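Long-range contacts in putative epimerase (Burkholderia cenocepacia, PDB 4LW8), which is a putative sugar-nucleotide epimerase of the NAD(P)-dependent epimerase/dehydratase family, probably acting in lipopolysaccharide O-antigen biosynthesis: residues A[81-87]-A[120-126]; A[186-190]-A[222-227]; A[203-209]-A[315-320]. All blocks are in the same frame, centred on the assembly; numbering follows the deposited sequence.

Contact 1 (A[81-87]-A[120-126]); sequences AADARPD and ALSGLDR
Leu124 lays its two methyl groups over the last turn of the neighbouring helix and the residues that follow it: CD2 sits against the backbone, 3.5 Å from Ala82 CA, while CD1 reaches the ring of Pro86, 4.0 Å from its CD. The leucine and proline side chains lie at about a right angle to each other. CG of Leu124 stands anti to its own carbonyl carbon (chi1 -63°), which puts CD2 toward Ala82 and CD1 toward Pro86. Leu121 meets the same proline obliquely, CD2 against its CG. Where the helices are still regular, two alanines face each other, Ala81 CB lying 3.9 Å from Ala120 CB. Helices 74-84 and 103-122 thus end side by side, each just ahead of a parallel strand, 88-91 and 130-134, of the Rossmann-type sheet. Past the apolar patch the contact turns polar. The chain of Arg126 bends at chi3 (83°) and brings NH2 to Arg85 O at 3.1 Å; this donor stands above the carbonyl plane, and the bond is bent, with an N-H...O angle of 137°. Water also joins the two loops: one molecule donates to both Pro86 O and Arg126 O, and a second, in the guanidinium plane, accepts from Arg126 NE. In the conformer given, Asp87 OD1 is hydrogen-bonded to Ser129 and OD2 forms a salt bridge with Arg19.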
ATOM      1  N   ALA A  81      -8.029 -13.378  20.370  1.00 32.51           N
ATOM      2  CA  ALA A  81      -8.656 -14.203  19.343  1.00 27.47           C
ATOM      3  C   ALA A  81      -8.845 -15.631  19.815  1.00 33.15           C
ATOM      4  O   ALA A  81      -9.885 -16.252  19.563  1.00 28.55           O
ATOM      5  CB  ALA A  81      -7.821 -14.196  18.079  1.00 28.00           C
ATOM      6  N   ALA A  82      -7.825 -16.161  20.478  1.00 22.40           N
ATOM      7  CA  ALA A  82      -7.867 -17.551  20.927  1.00 29.22           C
ATOM      8  C   ALA A  82      -8.944 -17.755  22.007  1.00 26.30           C
ATOM      9  O   ALA A  82      -9.510 -18.835  22.134  1.00 33.67           O
ATOM     10  CB  ALA A  82      -6.492 -17.993  21.425  1.00 24.80           C
ATOM     11  N   ASP A  83      -9.209 -16.706  22.772  1.00 29.60           N
ATOM     12  CA  ASP A  83     -10.244 -16.705  23.807  1.00 31.91           C
ATOM     13  C   ASP A  83     -11.620 -16.549  23.150  1.00 32.22           C
ATOM     14  O   ASP A  83     -12.560 -17.270  23.473  1.00 29.91           O
ATOM     15  CB  ASP A  83      -9.980 -15.561  24.798  1.00 29.88           C
ATOM     16  CG  ASP A  83     -10.859 -15.623  26.063  1.00 29.25           C
ATOM     17  OD1 ASP A  83     -11.361 -16.702  26.427  1.00 29.33           O
ATOM     18  OD2 ASP A  83     -11.041 -14.566  26.693  1.00 30.90           O
ATOM     19  N   ALA A  84     -11.724 -15.590  22.230  1.00 29.09           N
ATOM     20  CA  ALA A  84     -12.979 -15.299  21.548  1.00 28.16           C
ATOM     21  C   ALA A  84     -13.421 -16.441  20.616  1.00 28.91           C
ATOM     22  O   ALA A  84     -14.609 -16.709  20.490  1.00 33.52           O
ATOM     23  CB  ALA A  84     -12.860 -13.981  20.766  1.00 27.31           C
ATOM     24  N   ARG A  85     -12.465 -17.090  19.954  1.00 28.60           N
ATOM     25  CA  ARG A  85     -12.751 -18.208  19.043  1.00 24.42           C
ATOM     26  C   ARG A  85     -13.872 -17.897  18.038  1.00 24.56           C
ATOM     27  O   ARG A  85     -14.813 -18.665  17.903  1.00 30.14           O
ATOM     28  CB  ARG A  85     -13.117 -19.468  19.820  1.00 30.81           C
ATOM     29  CG  ARG A  85     -11.925 -20.101  20.495  1.00 47.52           C
ATOM     30  CD  ARG A  85     -12.213 -21.503  20.996  1.00 52.40           C
ATOM     31  NE  ARG A  85     -13.203 -21.551  22.071  1.00 56.41           N
ATOM     32  CZ  ARG A  85     -12.981 -21.161  23.327  1.00 58.01           C
ATOM     33  NH1 ARG A  85     -11.800 -20.641  23.684  1.00 52.15           N
ATOM     34  NH2 ARG A  85     -13.957 -21.271  24.225  1.00 42.09           N
ATOM     35  N   PRO A  86     -13.779 -16.768  17.336  1.00 22.80           N
ATOM     36  CA  PRO A  86     -14.951 -16.379  16.548  1.00 30.50           C
ATOM     37  C   PRO A  86     -15.221 -17.245  15.323  1.00 29.34           C
ATOM     38  O   PRO A  86     -14.289 -17.776  14.729  1.00 30.10           O
ATOM     39  CB  PRO A  86     -14.589 -14.958  16.104  1.00 26.30           C
ATOM     40  CG  PRO A  86     -13.109 -15.012  15.966  1.00 25.22           C
ATOM     41  CD  PRO A  86     -12.645 -15.848  17.122  1.00 21.36           C
ATOM     42  N   ASP A  87     -16.495 -17.385  14.966  1.00 27.80           N
ATOM     43  CA  ASP A  87     -16.834 -17.895  13.648  0.58 27.23           C
ATOM     44  C   ASP A  87     -16.904 -16.750  12.632  1.00 26.56           C
ATOM     45  O   ASP A  87     -16.640 -16.954  11.453  1.00 29.03           O
ATOM     46  CB  ASP A  87     -18.162 -18.652  13.666  0.58 31.91           C
ATOM     47  CG  ASP A  87     -18.392 -19.441  12.395  0.58 37.56           C
ATOM     48  OD1 ASP A  87     -17.519 -20.271  12.040  0.58 31.86           O
ATOM     49  OD2 ASP A  87     -19.441 -19.228  11.751  0.58 44.23           O
ATOM     50  N   ALA A 120      -3.378 -13.617  14.105  1.00 23.22           N
ATOM     51  CA  ALA A 120      -4.055 -14.162  15.280  1.00 29.54           C
ATOM     52  C   ALA A 120      -5.143 -15.167  14.879  1.00 28.32           C
ATOM     53  O   ALA A 120      -5.256 -16.241  15.468  1.00 25.85           O
ATOM     54  CB  ALA A 120      -4.651 -13.034  16.118  1.00 28.02           C
ATOM     55  N   LEU A 121      -5.939 -14.816  13.873  1.00 21.55           N
ATOM     56  CA  LEU A 121      -7.019 -15.701  13.435  1.00 30.40           C
ATOM     57  C   LEU A 121      -6.459 -16.957  12.770  1.00 27.27           C
ATOM     58  O   LEU A 121      -6.938 -18.073  12.993  1.00 26.56           O
ATOM     59  CB  LEU A 121      -7.961 -14.961  12.483  1.00 24.11           C
ATOM     60  CG  LEU A 121      -8.628 -13.711  13.083  1.00 23.58           C
ATOM     61  CD1 LEU A 121      -9.331 -12.914  11.999  1.00 25.47           C
ATOM     62  CD2 LEU A 121      -9.629 -14.149  14.151  1.00 21.45           C
ATOM     63  N   SER A 122      -5.406 -16.770  11.989  1.00 28.60           N
ATOM     64  CA  SER A 122      -4.817 -17.857  11.218  1.00 30.44           C
ATOM     65  C   SER A 122      -4.212 -18.920  12.138  1.00 33.46           C
ATOM     66  O   SER A 122      -4.117 -20.095  11.784  1.00 29.89           O
ATOM     67  CB  SER A 122      -3.764 -17.290  10.254  1.00 31.90           C
ATOM     68  OG  SER A 122      -3.228 -18.302   9.423  1.00 45.14           O
ATOM     69  N   GLY A 123      -3.803 -18.505  13.326  1.00 33.07           N
ATOM     70  CA  GLY A 123      -3.199 -19.421  14.269  1.00 30.05           C
ATOM     71  C   GLY A 123      -4.195 -20.185  15.127  1.00 33.93           C
ATOM     72  O   GLY A 123      -3.795 -21.039  15.900  1.00 41.10           O
ATOM     73  N   LEU A 124      -5.484 -19.885  14.988  1.00 36.36           N
ATOM     74  CA  LEU A 124      -6.515 -20.579  15.758  1.00 40.81           C
ATOM     75  C   LEU A 124      -6.645 -22.029  15.321  1.00 45.62           C
ATOM     76  O   LEU A 124      -6.407 -22.357  14.161  1.00 39.84           O
ATOM     77  CB  LEU A 124      -7.872 -19.892  15.617  1.00 41.05           C
ATOM     78  CG  LEU A 124      -7.972 -18.462  16.142  1.00 41.34           C
ATOM     79  CD1 LEU A 124      -9.401 -17.962  16.014  1.00 37.07           C
ATOM     80  CD2 LEU A 124      -7.497 -18.420  17.580  1.00 39.90           C
ATOM     81  N   ASP A 125      -7.037 -22.882  16.260  1.00 43.88           N
ATOM     82  CA  ASP A 125      -7.313 -24.286  15.975  1.00 52.91           C
ATOM     83  C   ASP A 125      -8.464 -24.397  14.990  1.00 47.61           C
ATOM     84  O   ASP A 125      -8.448 -25.215  14.076  1.00 43.68           O
ATOM     85  CB  ASP A 125      -7.646 -25.048  17.266  1.00 58.50           C
ATOM     86  CG  ASP A 125      -6.445 -25.186  18.195  1.00 64.67           C
ATOM     87  OD1 ASP A 125      -5.299 -25.082  17.710  1.00 72.03           O
ATOM     88  OD2 ASP A 125      -6.648 -25.417  19.408  1.00 64.53           O
ATOM     89  N   ARG A 126      -9.483 -23.579  15.207  1.00 39.28           N
ATOM     90  CA  ARG A 126     -10.600 -23.506  14.284  1.00 39.85           C
ATOM     91  C   ARG A 126     -10.627 -22.091  13.722  1.00 40.79           C
ATOM     92  O   ARG A 126     -10.818 -21.130  14.459  1.00 37.19           O
ATOM     93  CB  ARG A 126     -11.919 -23.854  14.980  1.00 44.62           C
ATOM     94  CG  ARG A 126     -13.070 -24.191  14.033  1.00 58.53           C
ATOM     95  CD  ARG A 126     -14.413 -24.246  14.771  1.00 66.55           C
ATOM     96  NE  ARG A 126     -14.983 -22.911  14.932  1.00 79.77           N
ATOM     97  CZ  ARG A 126     -15.072 -22.264  16.092  1.00 81.26           C
ATOM     98  NH1 ARG A 126     -14.643 -22.837  17.212  1.00 87.97           N
ATOM     99  NH2 ARG A 126     -15.597 -21.046  16.133  1.00 70.44           N
TER
HETATM  100  O   HOH W   1     -12.436 -19.822  15.797  1.00 47.17           O
HETATM  101  O   HOH W   2     -15.379 -21.335  12.538  1.00 48.48           O

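Contact 2 (A[186-190]-A[222-227])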
ATOM      1  N   PHE A 186     -18.831   3.483   0.774  1.00 23.53           N
ATOM      2  CA  PHE A 186     -18.814   4.905   0.438  1.00 28.20           C
ATOM      3  C   PHE A 186     -19.205   5.678   1.701  1.00 28.09           C
ATOM      4  O   PHE A 186     -19.275   5.073   2.770  1.00 28.89           O
ATOM      5  CB  PHE A 186     -19.732   5.193  -0.755  1.00 24.87           C
ATOM      6  CG  PHE A 186     -19.109   4.828  -2.078  1.00 25.84           C
ATOM      7  CD1 PHE A 186     -18.793   3.503  -2.367  1.00 25.12           C
ATOM      8  CD2 PHE A 186     -18.770   5.820  -3.004  1.00 24.77           C
ATOM      9  CE1 PHE A 186     -18.184   3.157  -3.570  1.00 29.19           C
ATOM     10  CE2 PHE A 186     -18.152   5.484  -4.223  1.00 27.93           C
ATOM     11  CZ  PHE A 186     -17.863   4.151  -4.505  1.00 25.80           C
ATOM     12  N   ASN A 187     -19.428   6.988   1.600  1.00 25.23           N
ATOM     13  CA  ASN A 187     -19.779   7.798   2.773  1.00 22.97           C
ATOM     14  C   ASN A 187     -21.026   7.300   3.467  1.00 28.05           C
ATOM     15  O   ASN A 187     -22.037   7.021   2.820  1.00 27.12           O
ATOM     16  CB  ASN A 187     -19.999   9.269   2.389  1.00 24.13           C
ATOM     17  CG  ASN A 187     -18.903   9.791   1.486  1.00 47.05           C
ATOM     18  OD1 ASN A 187     -17.845  10.188   1.962  1.00 39.20           O
ATOM     19  ND2 ASN A 187     -19.135   9.751   0.172  1.00 46.39           N
ATOM     20  N   TYR A 188     -20.977   7.224   4.790  1.00 23.55           N
ATOM     21  CA  TYR A 188     -22.172   6.863   5.525  1.00 26.96           C
ATOM     22  C   TYR A 188     -22.195   7.550   6.871  1.00 25.04           C
ATOM     23  O   TYR A 188     -21.158   7.985   7.393  1.00 25.53           O
ATOM     24  CB  TYR A 188     -22.289   5.340   5.680  1.00 24.22           C
ATOM     25  CG  TYR A 188     -21.203   4.666   6.507  1.00 28.67           C
ATOM     26  CD1 TYR A 188     -21.378   4.444   7.872  1.00 28.05           C
ATOM     27  CD2 TYR A 188     -20.018   4.220   5.918  1.00 21.24           C
ATOM     28  CE1 TYR A 188     -20.403   3.807   8.634  1.00 23.84           C
ATOM     29  CE2 TYR A 188     -19.039   3.584   6.667  1.00 25.11           C
ATOM     30  CZ  TYR A 188     -19.238   3.377   8.027  1.00 25.49           C
ATOM     31  OH  TYR A 188     -18.273   2.737   8.773  1.00 24.22           O
ATOM     32  N   THR A 189     -23.389   7.665   7.425  1.00 26.64           N
ATOM     33  CA  THR A 189     -23.565   8.459   8.620  1.00 27.46           C
ATOM     34  C   THR A 189     -24.774   7.959   9.395  1.00 28.99           C
ATOM     35  O   THR A 189     -25.438   7.007   8.980  1.00 29.36           O
ATOM     36  CB  THR A 189     -23.725   9.958   8.282  1.00 29.90           C
ATOM     37  OG1 THR A 189     -23.581  10.733   9.478  1.00 32.20           O
ATOM     38  CG2 THR A 189     -25.101  10.241   7.659  1.00 30.53           C
ATOM     39  N   GLY A 190     -25.039   8.578  10.539  1.00 22.60           N
ATOM     40  CA  GLY A 190     -26.148   8.153  11.371  1.00 26.56           C
ATOM     41  C   GLY A 190     -25.941   8.649  12.781  1.00 28.68           C
ATOM     42  O   GLY A 190     -24.952   9.335  13.051  1.00 27.71           O
ATOM     43  N   ARG A 222     -22.198  13.523  -3.867  1.00 31.20           N
ATOM     44  CA  ARG A 222     -21.544  12.314  -3.381  1.00 30.46           C
ATOM     45  C   ARG A 222     -22.570  11.295  -2.867  1.00 30.12           C
ATOM     46  O   ARG A 222     -23.711  11.639  -2.549  1.00 27.35           O
ATOM     47  CB  ARG A 222     -20.526  12.656  -2.282  1.00 31.39           C
ATOM     48  CG  ARG A 222     -19.337  13.513  -2.758  1.00 29.19           C
ATOM     49  CD  ARG A 222     -18.492  12.793  -3.808  1.00 38.52           C
ATOM     50  NE  ARG A 222     -17.286  13.545  -4.165  1.00 40.44           N
ATOM     51  CZ  ARG A 222     -17.154  14.309  -5.245  1.00 43.71           C
ATOM     52  NH1 ARG A 222     -18.153  14.430  -6.114  1.00 38.88           N
ATOM     53  NH2 ARG A 222     -16.011  14.949  -5.464  1.00 50.14           N
ATOM     54  N   ASP A 223     -22.131  10.045  -2.784  1.00 31.38           N
ATOM     55  CA  ASP A 223     -22.951   8.899  -2.403  1.00 31.34           C
ATOM     56  C   ASP A 223     -22.981   8.775  -0.878  1.00 34.53           C
ATOM     57  O   ASP A 223     -21.938   8.569  -0.259  1.00 35.64           O
ATOM     58  CB  ASP A 223     -22.365   7.634  -3.054  1.00 27.47           C
ATOM     59  CG  ASP A 223     -23.236   6.399  -2.881  1.00 35.39           C
ATOM     60  OD1 ASP A 223     -23.761   6.152  -1.772  1.00 33.85           O
ATOM     61  OD2 ASP A 223     -23.373   5.649  -3.868  1.00 33.47           O
ATOM     62  N   PHE A 224     -24.163   8.914  -0.275  1.00 30.81           N
ATOM     63  CA  PHE A 224     -24.312   8.789   1.180  1.00 32.20           C
ATOM     64  C   PHE A 224     -25.246   7.638   1.592  1.00 29.68           C
ATOM     65  O   PHE A 224     -26.294   7.432   0.987  1.00 31.36           O
ATOM     66  CB  PHE A 224     -24.850  10.085   1.785  1.00 32.17           C
ATOM     67  CG  PHE A 224     -23.922  11.257   1.658  1.00 37.87           C
ATOM     68  CD1 PHE A 224     -22.876  11.429   2.548  1.00 34.14           C
ATOM     69  CD2 PHE A 224     -24.121  12.211   0.672  1.00 44.00           C
ATOM     70  CE1 PHE A 224     -22.016  12.521   2.437  1.00 34.80           C
ATOM     71  CE2 PHE A 224     -23.273  13.312   0.562  1.00 44.01           C
ATOM     72  CZ  PHE A 224     -22.218  13.459   1.448  1.00 39.10           C
ATOM     73  N   SER A 225     -24.871   6.905   2.636  1.00 27.38           N
ATOM     74  CA  SER A 225     -25.700   5.797   3.139  1.00 24.94           C
ATOM     75  C   SER A 225     -25.967   5.932   4.624  1.00 26.40           C
ATOM     76  O   SER A 225     -25.247   6.623   5.352  1.00 28.95           O
ATOM     77  CB  SER A 225     -25.028   4.433   2.879  1.00 25.94           C
ATOM     78  OG  SER A 225     -24.826   4.205   1.494  1.00 35.25           O
ATOM     79  N   ASP A 226     -27.012   5.250   5.059  1.00 24.54           N
ATOM     80  CA  ASP A 226     -27.342   5.103   6.460  1.00 28.11           C
ATOM     81  C   ASP A 226     -26.463   3.989   7.036  1.00 31.25           C
ATOM     82  O   ASP A 226     -26.374   2.908   6.450  1.00 32.48           O
ATOM     83  CB  ASP A 226     -28.839   4.770   6.592  1.00 27.08           C
ATOM     84  CG  ASP A 226     -29.342   4.862   8.005  1.00 30.30           C
ATOM     85  OD1 ASP A 226     -28.791   4.176   8.892  1.00 35.18           O
ATOM     86  OD2 ASP A 226     -30.308   5.625   8.222  1.00 31.74           O
ATOM     87  N   VAL A 227     -25.808   4.252   8.164  1.00 29.20           N
ATOM     88  CA  VAL A 227     -24.974   3.250   8.835  1.00 23.66           C
ATOM     89  C   VAL A 227     -25.742   1.929   9.094  1.00 28.81           C
ATOM     90  O   VAL A 227     -25.162   0.837   9.038  1.00 27.74           O
ATOM     91  CB  VAL A 227     -24.398   3.808  10.175  1.00 27.71           C
ATOM     92  CG1 VAL A 227     -25.519   4.131  11.177  1.00 24.99           C
ATOM     93  CG2 VAL A 227     -23.388   2.842  10.777  1.00 26.52           C
TER
HETATM   94  O   HOH W   3     -22.639   5.462   0.520  1.00 25.76           O
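Ser225 N donates to Asn187 O at 2.8 Å, and Ser225 O in turn accepts from Thr189 N at 3.0 Å, nearly in line with the carbonyl bond. Val227 N continues the ladder by donating to Thr189 O at 2.9 Å. This is the alternating pattern of parallel strands, here joining 180-189 to 221-226 in the mixed sheet of the epimerase/dehydratase fold. A side chain extends the pairing: Asn187 ND2 bonds Asp223 O at 3.1 Å, with the acceptor lying in the amide plane and an N-H...O angle of 162°. One water lies within bonding distance of Asn187 O, Asp223 OD1 and Ser225 OG, with more acceptors near than it has protons to give; Asp223 is further held by Ser251. On the face bearing Tyr188 and Ser225, the tyrosine CG lies between its backbone N and carbonyl carbon (chi1 64°), an orientation that lets the ring lean across Val227, while its hydroxyl bonds Thr30 of helix 29-40. The other face carries Asn187 and Phe224, the latter also packing on Leu199 and Leu308. The last residue of the strand, Asp226, is also the N-cap of helix 227-240 and forms a salt bridge with Arg228. At the far end of the pairing, Val227 CG1 rests 4.1 Å from Gly190 CA.

Contact 3 (A[203-209]-A[315-320])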
ATOM      1  N   VAL A 203     -26.194  18.516  10.619  1.00 30.91           N
ATOM      2  CA  VAL A 203     -27.274  18.155  11.542  1.00 32.69           C
ATOM      3  C   VAL A 203     -27.145  18.910  12.873  1.00 34.38           C
ATOM      4  O   VAL A 203     -28.128  19.448  13.385  1.00 37.66           O
ATOM      5  CB  VAL A 203     -27.307  16.627  11.798  1.00 34.57           C
ATOM      6  CG1 VAL A 203     -28.176  16.278  13.015  1.00 32.24           C
ATOM      7  CG2 VAL A 203     -27.797  15.904  10.557  1.00 34.84           C
ATOM      8  N   ALA A 204     -25.931  18.964  13.419  1.00 30.02           N
ATOM      9  CA  ALA A 204     -25.691  19.652  14.688  1.00 31.42           C
ATOM     10  C   ALA A 204     -26.075  21.125  14.590  1.00 34.18           C
ATOM     11  O   ALA A 204     -26.685  21.678  15.507  1.00 39.27           O
ATOM     12  CB  ALA A 204     -24.238  19.513  15.115  1.00 28.77           C
ATOM     13  N   HIS A 205     -25.736  21.757  13.473  1.00 30.27           N
ATOM     14  CA  HIS A 205     -26.087  23.160  13.291  1.00 35.57           C
ATOM     15  C   HIS A 205     -27.600  23.345  13.228  1.00 42.50           C
ATOM     16  O   HIS A 205     -28.151  24.202  13.920  1.00 42.49           O
ATOM     17  CB  HIS A 205     -25.445  23.746  12.029  1.00 32.71           C
ATOM     18  CG  HIS A 205     -23.999  24.103  12.188  1.00 31.22           C
ATOM     19  ND1 HIS A 205     -23.011  23.161  12.399  1.00 28.96           N
ATOM     20  CD2 HIS A 205     -23.373  25.307  12.180  1.00 31.54           C
ATOM     21  CE1 HIS A 205     -21.841  23.767  12.491  1.00 36.52           C
ATOM     22  NE2 HIS A 205     -22.035  25.070  12.374  1.00 36.90           N
ATOM     23  N   TYR A 206     -28.275  22.551  12.403  1.00 38.11           N
ATOM     24  CA  TYR A 206     -29.717  22.707  12.271  1.00 36.43           C
ATOM     25  C   TYR A 206     -30.439  22.340  13.562  1.00 37.47           C
ATOM     26  O   TYR A 206     -31.444  22.959  13.916  1.00 37.48           O
ATOM     27  CB  TYR A 206     -30.254  21.857  11.121  1.00 31.95           C
ATOM     28  CG  TYR A 206     -30.370  22.585   9.799  1.00 34.88           C
ATOM     29  CD1 TYR A 206     -31.448  23.433   9.539  1.00 36.43           C
ATOM     30  CD2 TYR A 206     -29.422  22.408   8.802  1.00 33.52           C
ATOM     31  CE1 TYR A 206     -31.569  24.093   8.323  1.00 42.43           C
ATOM     32  CE2 TYR A 206     -29.534  23.066   7.575  1.00 35.90           C
ATOM     33  CZ  TYR A 206     -30.605  23.906   7.345  1.00 41.63           C
ATOM     34  OH  TYR A 206     -30.722  24.550   6.139  1.00 44.91           O
ATOM     35  N   ALA A 207     -29.901  21.365  14.286  1.00 36.78           N
ATOM     36  CA  ALA A 207     -30.550  20.877  15.498  1.00 40.10           C
ATOM     37  C   ALA A 207     -30.622  21.953  16.570  1.00 43.11           C
ATOM     38  O   ALA A 207     -31.580  21.997  17.347  1.00 41.52           O
ATOM     39  CB  ALA A 207     -29.823  19.636  16.033  1.00 41.70           C
ATOM     40  N   ARG A 208     -29.604  22.811  16.625  1.00 40.70           N
ATOM     41  CA  ARG A 208     -29.568  23.890  17.611  1.00 42.33           C
ATOM     42  C   ARG A 208     -29.987  25.227  16.977  1.00 45.51           C
ATOM     43  O   ARG A 208     -29.715  26.304  17.517  1.00 45.76           O
ATOM     44  CB  ARG A 208     -28.174  24.006  18.230  1.00 41.16           C
ATOM     45  CG  ARG A 208     -27.123  24.510  17.267  1.00 43.87           C
ATOM     46  CD  ARG A 208     -25.734  24.511  17.871  1.00 49.84           C
ATOM     47  NE  ARG A 208     -24.841  25.307  17.039  1.00 59.00           N
ATOM     48  CZ  ARG A 208     -23.821  24.835  16.330  1.00 63.28           C
ATOM     49  NH1 ARG A 208     -23.518  23.537  16.349  1.00 62.55           N
ATOM     50  NH2 ARG A 208     -23.096  25.679  15.604  1.00 60.39           N
ATOM     51  N   ASN A 209     -30.633  25.145  15.818  1.00 47.97           N
ATOM     52  CA  ASN A 209     -31.097  26.325  15.089  1.00 45.46           C
ATOM     53  C   ASN A 209     -30.008  27.361  14.836  1.00 37.97           C
ATOM     54  O   ASN A 209     -30.245  28.559  14.980  1.00 39.38           O
ATOM     55  CB  ASN A 209     -32.251  26.995  15.846  1.00 47.95           C
ATOM     56  CG  ASN A 209     -33.443  26.083  16.016  1.00 55.26           C
ATOM     57  OD1 ASN A 209     -34.064  25.659  15.040  1.00 56.95           O
ATOM     58  ND2 ASN A 209     -33.766  25.767  17.265  1.00 63.88           N
ATOM     59  N   MET A 315     -31.298  11.597  12.741  1.00 33.13           N
ATOM     60  CA  MET A 315     -30.173  12.269  13.402  1.00 36.18           C
ATOM     61  C   MET A 315     -30.587  13.589  14.079  1.00 39.37           C
ATOM     62  O   MET A 315     -30.152  13.884  15.197  1.00 36.84           O
ATOM     63  CB  MET A 315     -29.043  12.514  12.386  1.00 26.84           C
ATOM     64  CG  MET A 315     -28.444  11.210  11.814  1.00 26.79           C
ATOM     65  SD  MET A 315     -27.398  11.447  10.356  1.00 30.59           S
ATOM     66  CE  MET A 315     -26.061  12.441  11.017  1.00 27.33           C
ATOM     67  N   VAL A 316     -31.395  14.397  13.394  1.00 39.49           N
ATOM     68  CA  VAL A 316     -31.869  15.652  13.974  1.00 35.60           C
ATOM     69  C   VAL A 316     -32.673  15.369  15.245  1.00 38.78           C
ATOM     70  O   VAL A 316     -32.446  15.989  16.280  1.00 41.68           O
ATOM     71  CB  VAL A 316     -32.738  16.465  12.992  1.00 38.21           C
ATOM     72  CG1 VAL A 316     -33.466  17.597  13.736  1.00 35.15           C
ATOM     73  CG2 VAL A 316     -31.878  17.042  11.860  1.00 34.48           C
ATOM     74  N   ASP A 317     -33.595  14.417  15.159  1.00 35.65           N
ATOM     75  CA  ASP A 317     -34.429  14.055  16.301  1.00 46.40           C
ATOM     76  C   ASP A 317     -33.580  13.591  17.482  1.00 47.02           C
ATOM     77  O   ASP A 317     -33.848  13.947  18.622  1.00 50.67           O
ATOM     78  CB  ASP A 317     -35.433  12.962  15.921  1.00 50.11           C
ATOM     79  CG  ASP A 317     -36.521  13.463  14.987  1.00 55.08           C
ATOM     80  OD1 ASP A 317     -36.709  14.694  14.884  1.00 57.20           O
ATOM     81  OD2 ASP A 317     -37.210  12.617  14.378  1.00 59.73           O
ATOM     82  N   ALA A 318     -32.558  12.789  17.209  1.00 48.91           N
ATOM     83  CA  ALA A 318     -31.694  12.302  18.276  1.00 47.39           C
ATOM     84  C   ALA A 318     -30.942  13.457  18.920  1.00 46.21           C
ATOM     85  O   ALA A 318     -30.769  13.485  20.132  1.00 51.40           O
ATOM     86  CB  ALA A 318     -30.722  11.250  17.754  1.00 44.08           C
ATOM     87  N   MET A 319     -30.509  14.420  18.112  1.00 41.10           N
ATOM     88  CA  MET A 319     -29.780  15.573  18.641  1.00 44.62           C
ATOM     89  C   MET A 319     -30.653  16.427  19.561  1.00 56.34           C
ATOM     90  O   MET A 319     -30.192  16.902  20.595  1.00 62.53           O
ATOM     91  CB  MET A 319     -29.224  16.433  17.510  1.00 40.12           C
ATOM     92  CG  MET A 319     -27.986  15.858  16.835  1.00 49.65           C
ATOM     93  SD  MET A 319     -26.530  15.800  17.900  1.00 74.72           S
ATOM     94  CE  MET A 319     -25.975  17.499  17.783  1.00 45.81           C
ATOM     95  N   ARG A 320     -31.913  16.615  19.179  1.00 59.04           N
ATOM     96  CA  ARG A 320     -32.830  17.457  19.940  1.00 60.22           C
ATOM     97  C   ARG A 320     -33.314  16.758  21.205  1.00 70.86           C
ATOM     98  O   ARG A 320     -33.559  17.405  22.221  1.00 79.39           O
ATOM     99  CB  ARG A 320     -34.025  17.861  19.073  1.00 58.13           C
ATOM    100  CG  ARG A 320     -33.654  18.808  17.932  1.00 61.62           C
ATOM    101  CD  ARG A 320     -34.862  19.212  17.098  1.00 65.96           C
ATOM    102  NE  ARG A 320     -34.555  20.381  16.279  1.00 71.29           N
ATOM    103  CZ  ARG A 320     -35.351  20.877  15.336  1.00 74.44           C
ATOM    104  NH1 ARG A 320     -36.524  20.310  15.081  1.00 72.90           N
ATOM    105  NH2 ARG A 320     -34.969  21.946  14.644  1.00 76.44           N
TER
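Helix segments 203-207 and 315-320 approach to 9.2 Å between their axes at a signed crossing angle of -56°, with Ala207 and Val316 bringing their CA atoms closest. Val203 points toward the partner helix with both methyls in contact. Its CG1, anti to the backbone N (chi1 165°), lies against the backbone of the partner helix, 3.7 Å from Val316 N, and also meets CG of Met319. Its other methyl, CG2, turns to Met315 and lies 3.9 Å from the terminal CE of that side chain, which crosses the valine at about a right angle. Met319 runs along the opposing helix past two alanines. Its CB lies 3.6 Å from Ala207 CB, and bends at chi2 (-67°) and chi3 carry CE back to Ala204, 3.8 Å from its CB. Two small residues of helix 198-207 thus lie alongside one long side chain of helix 308-321. The pair lies at the side of the molecule away from helices 74-84 and 103-122, probably in the smaller C-terminal portion that in related epimerases usually helps bind the sugar nucleotide. Helix 257-268 packs beside both: Leu264 touches Tyr206 and Val316, and the tyrosine hydroxyl bonds Ser265. Helix 198-207 closes in a Schellman motif, with Asn209, at positive phi, as its C-prime residue. Arg320 reaches across this terminus with its chain extended from CG to NE. Ala207 O lies in the guanidinium plane, at its edge, but NE remains 3.6 Å away. NH2 lies obliquely near Tyr206 O and, at 3.8 Å, Asn209 OD1. The helix C-terminus, with its carbonyl oxygens, probably gives the arginine's charge a favourable but unbonded setting. One face of the same guanidinium rests on CG1 of Val316.

Contacts 2 and 3 meet directly, while contact 1 stands apart at the other end of the molecule. The centres of contacts 2 and 3 are about 17 Å apart, and Met315 joins them: its CE lies 3.4 Å from Thr189 OG1, and its SD packs 3.7 Å from Gly190 CA. Strand 180-189 leads into helix 198-207, and the four segments alternate along the chain, 203-209 falling between 186-190 and 222-227, and 315-320 after both. Contact 1 is about 32 Å from contact 2 and 42 Å from contact 3, centre to centre, and lies across the chain's centre from contact 3. In this family the active site usually lies between the nucleotide-binding and C-terminal portions; central contact 2 is probably the nearest of the three.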